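Local coordinates for protein 2-hydroxyisobutyryl-CoA mutase large subunit (Aquincola tertiaricarbonis, PDB 4R3U) that works with its small cobalamin-binding partner subunit to interconvert 2-hydroxyisobutyryl-CoA and (S)-3-hydroxybutyryl-CoA, at residues 301-313 / 361-373. Residues are numbered along the deposited sequence; the frame is centred on the assembly and turned at random.
Sequences VSQGDFFEEVAKF and TSLQALSAVLGGA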
loop_
_atom_site.group_PDB
_atom_site.type_symbol
_atom_site.label_atom_id
_atom_site.label_comp_id
_atom_site.label_asym_id
_atom_site.label_seq_id
_atom_site.Cartn_x
_atom_site.Cartn_y
_atom_site.Cartn_z
ATOM N N VAL A 301 4.917 16.909 2.343
ATOM C CA VAL A 301 5.301 15.506 2.206
ATOM C C VAL A 301 4.157 14.650 2.802
ATOM O O VAL A 301 3.368 15.139 3.629
ATOM C CB VAL A 301 6.665 15.210 2.957
ATOM C CG1 VAL A 301 6.510 15.300 4.477
ATOM C CG2 VAL A 301 7.250 13.870 2.559
ATOM N N SER A 302 4.115 13.375 2.417
ATOM C CA SER A 302 3.278 12.371 3.040
ATOM C C SER A 302 4.309 11.396 3.569
ATOM O O SER A 302 4.913 10.624 2.804
ATOM C CB SER A 302 2.356 11.691 2.043
ATOM O OG SER A 302 1.609 10.724 2.761
ATOM N N GLN A 303 4.618 11.539 4.866
ATOM C CA GLN A 303 5.610 10.726 5.556
ATOM C C GLN A 303 5.040 9.393 5.983
ATOM O O GLN A 303 3.863 9.076 5.676
ATOM C CB GLN A 303 6.279 11.479 6.723
ATOM C CG GLN A 303 7.703 11.934 6.439
ATOM C CD GLN A 303 8.792 10.900 6.730
ATOM O OE1 GLN A 303 8.604 9.856 7.393
ATOM N NE2 GLN A 303 9.985 11.198 6.258
ATOM N N GLY A 304 5.920 8.613 6.654
ATOM C CA GLY A 304 5.688 7.248 7.069
ATOM C C GLY A 304 4.672 7.019 8.133
ATOM O O GLY A 304 4.156 5.912 8.180
ATOM N N ASP A 305 4.424 7.986 9.056
ATOM C CA ASP A 305 3.429 7.710 10.109
ATOM C C ASP A 305 2.057 7.964 9.523
ATOM O O ASP A 305 1.609 9.122 9.398
ATOM C CB ASP A 305 3.664 8.494 11.411
ATOM C CG ASP A 305 2.965 7.903 12.634
ATOM O OD1 ASP A 305 1.711 7.718 12.586
ATOM O OD2 ASP A 305 3.658 7.663 13.660
ATOM N N PHE A 306 1.426 6.867 9.092
ATOM C CA PHE A 306 0.137 6.872 8.419
ATOM C C PHE A 306 -0.906 7.865 8.962
ATOM O O PHE A 306 -1.366 8.720 8.205
ATOM C CB PHE A 306 -0.411 5.436 8.315
ATOM C CG PHE A 306 -1.639 5.315 7.453
ATOM C CD1 PHE A 306 -1.531 5.275 6.066
ATOM C CD2 PHE A 306 -2.909 5.244 8.028
ATOM C CE1 PHE A 306 -2.665 5.181 5.262
ATOM C CE2 PHE A 306 -4.046 5.121 7.228
ATOM C CZ PHE A 306 -3.918 5.093 5.846
ATOM N N PHE A 307 -1.262 7.752 10.259
ATOM C CA PHE A 307 -2.266 8.611 10.890
ATOM C C PHE A 307 -1.807 9.996 11.227
ATOM O O PHE A 307 -2.573 10.943 10.997
ATOM C CB PHE A 307 -2.940 7.941 12.074
ATOM C CG PHE A 307 -3.797 6.776 11.650
ATOM C CD1 PHE A 307 -4.983 6.982 10.951
ATOM C CD2 PHE A 307 -3.403 5.473 11.916
ATOM C CE1 PHE A 307 -5.773 5.908 10.557
ATOM C CE2 PHE A 307 -4.192 4.405 11.515
ATOM C CZ PHE A 307 -5.381 4.632 10.849
ATOM N N GLU A 308 -0.537 10.136 11.697
ATOM C CA GLU A 308 0.066 11.438 11.995
ATOM C C GLU A 308 0.064 12.397 10.759
ATOM O O GLU A 308 -0.242 13.580 10.893
ATOM C CB GLU A 308 1.468 11.235 12.524
ATOM C CG GLU A 308 2.318 12.484 12.601
ATOM C CD GLU A 308 3.597 12.237 13.367
ATOM O OE1 GLU A 308 4.447 11.448 12.883
ATOM O OE2 GLU A 308 3.702 12.765 14.500
ATOM N N GLU A 309 0.395 11.867 9.577
ATOM C CA GLU A 309 0.436 12.605 8.314
ATOM C C GLU A 309 -0.925 13.110 7.901
ATOM O O GLU A 309 -1.026 14.252 7.511
ATOM C CB GLU A 309 1.111 11.748 7.219
ATOM C CG GLU A 309 2.600 11.624 7.477
ATOM C CD GLU A 309 3.327 12.963 7.484
ATOM O OE1 GLU A 309 3.295 13.653 6.441
ATOM O OE2 GLU A 309 3.923 13.326 8.524
ATOM N N VAL A 310 -1.977 12.312 8.094
ATOM C CA VAL A 310 -3.370 12.695 7.839
ATOM C C VAL A 310 -3.794 13.814 8.831
ATOM O O VAL A 310 -4.367 14.824 8.417
ATOM C CB VAL A 310 -4.316 11.462 7.914
ATOM C CG1 VAL A 310 -5.772 11.875 7.753
ATOM C CG2 VAL A 310 -3.936 10.404 6.873
ATOM N N ALA A 311 -3.475 13.635 10.123
ATOM C CA ALA A 311 -3.776 14.596 11.180
ATOM C C ALA A 311 -3.108 15.948 10.867
ATOM O O ALA A 311 -3.726 16.999 11.043
ATOM C CB ALA A 311 -3.257 14.068 12.501
ATOM N N LYS A 312 -1.844 15.901 10.391
ATOM C CA LYS A 312 -1.020 17.037 10.025
ATOM C C LYS A 312 -1.666 17.827 8.886
ATOM O O LYS A 312 -1.717 19.052 8.961
ATOM C CB LYS A 312 0.373 16.523 9.627
ATOM C CG LYS A 312 1.429 17.597 9.345
ATOM C CD LYS A 312 2.570 17.033 8.487
ATOM C CE LYS A 312 2.176 16.995 7.027
ATOM N NZ LYS A 312 3.144 16.217 6.216
ATOM N N PHE A 313 -2.168 17.131 7.836
ATOM C CA PHE A 313 -2.794 17.768 6.668
ATOM C C PHE A 313 -4.080 18.498 7.052
ATOM O O PHE A 313 -4.305 19.621 6.591
ATOM C CB PHE A 313 -3.063 16.737 5.566
ATOM C CG PHE A 313 -1.871 16.009 4.977
ATOM C CD1 PHE A 313 -0.739 16.708 4.562
ATOM C CD2 PHE A 313 -1.918 14.631 4.750
ATOM C CE1 PHE A 313 0.341 16.039 3.968
ATOM C CE2 PHE A 313 -0.828 13.954 4.188
ATOM C CZ PHE A 313 0.280 14.663 3.779
ATOM N N THR A 361 5.441 3.589 -0.488
ATOM C CA THR A 361 4.833 4.626 -1.336
ATOM C C THR A 361 3.330 4.430 -1.477
ATOM O O THR A 361 2.629 5.413 -1.660
ATOM C CB THR A 361 5.626 4.756 -2.653
ATOM O OG1 THR A 361 6.935 5.208 -2.325
ATOM C CG2 THR A 361 4.990 5.708 -3.670
ATOM N N SER A 362 2.827 3.178 -1.383
ATOM C CA SER A 362 1.373 2.903 -1.453
ATOM C C SER A 362 0.681 3.526 -0.238
ATOM O O SER A 362 -0.265 4.294 -0.397
ATOM C CB SER A 362 1.096 1.400 -1.481
ATOM O OG SER A 362 1.478 0.887 -2.740
ATOM N N LEU A 363 1.216 3.235 0.978
ATOM C CA LEU A 363 0.688 3.727 2.239
ATOM C C LEU A 363 0.727 5.263 2.302
ATOM O O LEU A 363 -0.267 5.885 2.701
ATOM C CB LEU A 363 1.442 3.072 3.424
ATOM C CG LEU A 363 1.493 1.541 3.405
ATOM C CD1 LEU A 363 2.292 1.004 4.546
ATOM C CD2 LEU A 363 0.103 0.915 3.371
ATOM N N GLN A 364 1.865 5.851 1.865
ATOM C CA GLN A 364 2.098 7.289 1.824
ATOM C C GLN A 364 1.162 7.994 0.822
ATOM O O GLN A 364 0.621 9.044 1.144
ATOM C CB GLN A 364 3.569 7.587 1.558
ATOM C CG GLN A 364 4.462 7.234 2.737
ATOM C CD GLN A 364 5.911 7.121 2.344
ATOM O OE1 GLN A 364 6.363 7.745 1.375
ATOM N NE2 GLN A 364 6.683 6.320 3.098
ATOM N N ALA A 365 0.900 7.372 -0.353
ATOM C CA ALA A 365 -0.042 7.870 -1.320
ATOM C C ALA A 365 -1.444 7.877 -0.684
ATOM O O ALA A 365 -2.158 8.871 -0.807
ATOM C CB ALA A 365 -0.025 7.001 -2.552
ATOM N N LEU A 366 -1.824 6.799 0.021
ATOM C CA LEU A 366 -3.115 6.685 0.696
ATOM C C LEU A 366 -3.315 7.771 1.765
ATOM O O LEU A 366 -4.396 8.355 1.822
ATOM C CB LEU A 366 -3.357 5.267 1.257
ATOM C CG LEU A 366 -4.756 5.021 1.904
ATOM C CD1 LEU A 366 -5.915 5.294 0.891
ATOM C CD2 LEU A 366 -4.838 3.651 2.510
ATOM N N SER A 367 -2.280 8.055 2.581
ATOM C CA SER A 367 -2.276 9.124 3.593
ATOM C C SER A 367 -2.558 10.488 2.912
ATOM O O SER A 367 -3.308 11.292 3.447
ATOM C CB SER A 367 -0.919 9.190 4.294
ATOM O OG SER A 367 -0.837 8.403 5.468
ATOM N N ALA A 368 -1.979 10.728 1.732
ATOM C CA ALA A 368 -2.183 11.973 0.980
ATOM C C ALA A 368 -3.641 12.146 0.515
ATOM O O ALA A 368 -4.194 13.249 0.603
ATOM C CB ALA A 368 -1.237 12.021 -0.215
ATOM N N VAL A 369 -4.254 11.035 0.057
ATOM C CA VAL A 369 -5.634 10.950 -0.444
ATOM C C VAL A 369 -6.620 11.137 0.726
ATOM O O VAL A 369 -7.586 11.892 0.609
ATOM C CB VAL A 369 -5.831 9.603 -1.202
ATOM C CG1 VAL A 369 -7.293 9.366 -1.573
ATOM C CG2 VAL A 369 -4.956 9.556 -2.445
ATOM N N LEU A 370 -6.352 10.464 1.863
ATOM C CA LEU A 370 -7.163 10.547 3.075
ATOM C C LEU A 370 -6.978 11.938 3.699
ATOM O O LEU A 370 -7.895 12.446 4.360
ATOM C CB LEU A 370 -6.783 9.419 4.067
ATOM C CG LEU A 370 -7.011 7.962 3.634
ATOM C CD1 LEU A 370 -6.850 7.040 4.805
ATOM C CD2 LEU A 370 -8.398 7.732 2.976
ATOM N N GLY A 371 -5.806 12.532 3.445
ATOM C CA GLY A 371 -5.414 13.883 3.845
ATOM C C GLY A 371 -5.986 14.996 2.982
ATOM O O GLY A 371 -5.909 16.169 3.367
ATOM N N GLY A 372 -6.567 14.652 1.824
ATOM C CA GLY A 372 -7.243 15.612 0.948
ATOM C C GLY A 372 -6.356 16.456 0.044
ATOM O O GLY A 372 -6.695 17.606 -0.249
ATOM N N ALA A 373 -5.238 15.868 -0.454
ATOM C CA ALA A 373 -4.285 16.509 -1.376
ATOM C C ALA A 373 -4.964 16.804 -2.735
ATOM O O ALA A 373 -5.882 16.069 -3.143
ATOM C CB ALA A 373 -3.069 15.622 -1.559
HETATM O O HOH W 1 2.031 7.289 5.294
#
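Helix 306-313 and helix 361-370 run roughly parallel, their axes 8.7 Å apart and crossing at -29°, with Val310 CA, early in its helix, 4.6 Å from Gly371 CA, near the C-terminal end of the other. Phe306 is a knob in a hole formed by Leu363, Leu366, Ser367 and Leu370. With CG anti to the backbone N (chi1 -171°), its ring reaches the second helix so that Leu363 O and Leu366 CD2 lie at its edge, while Leu370 CD1 meets Phe306 CZ at 3.7 Å. Cut back to an alanine, the residue would probably leave a gap among these four and take from Leu366 and Leu370 the ring they pack on within this chain. Ser367 OG donates to Phe306 O (2.8 Å), in the carbonyl plane on a lone pair, and also accepts from a water that bridges to Gln303 O. Ser302 OG donates to Gln364 O at 2.5 Å; Ala368 N reaches that carbonyl from its opposite face. Farther along, Val310 CG2 packs against Ser367 O, and Phe313 lies against Gly371, where a side chain would collide with its ring. Gly372, with positive phi, closes the helix in a Schellman motif. The pair belongs to the TIM barrel: Ser302 ends strand 298-302, bonded through its backbone to the parallel strand 340-344, while helices 420-442 and 390-405 flank the two helices and Val409 of the second subunit packs on Phe306.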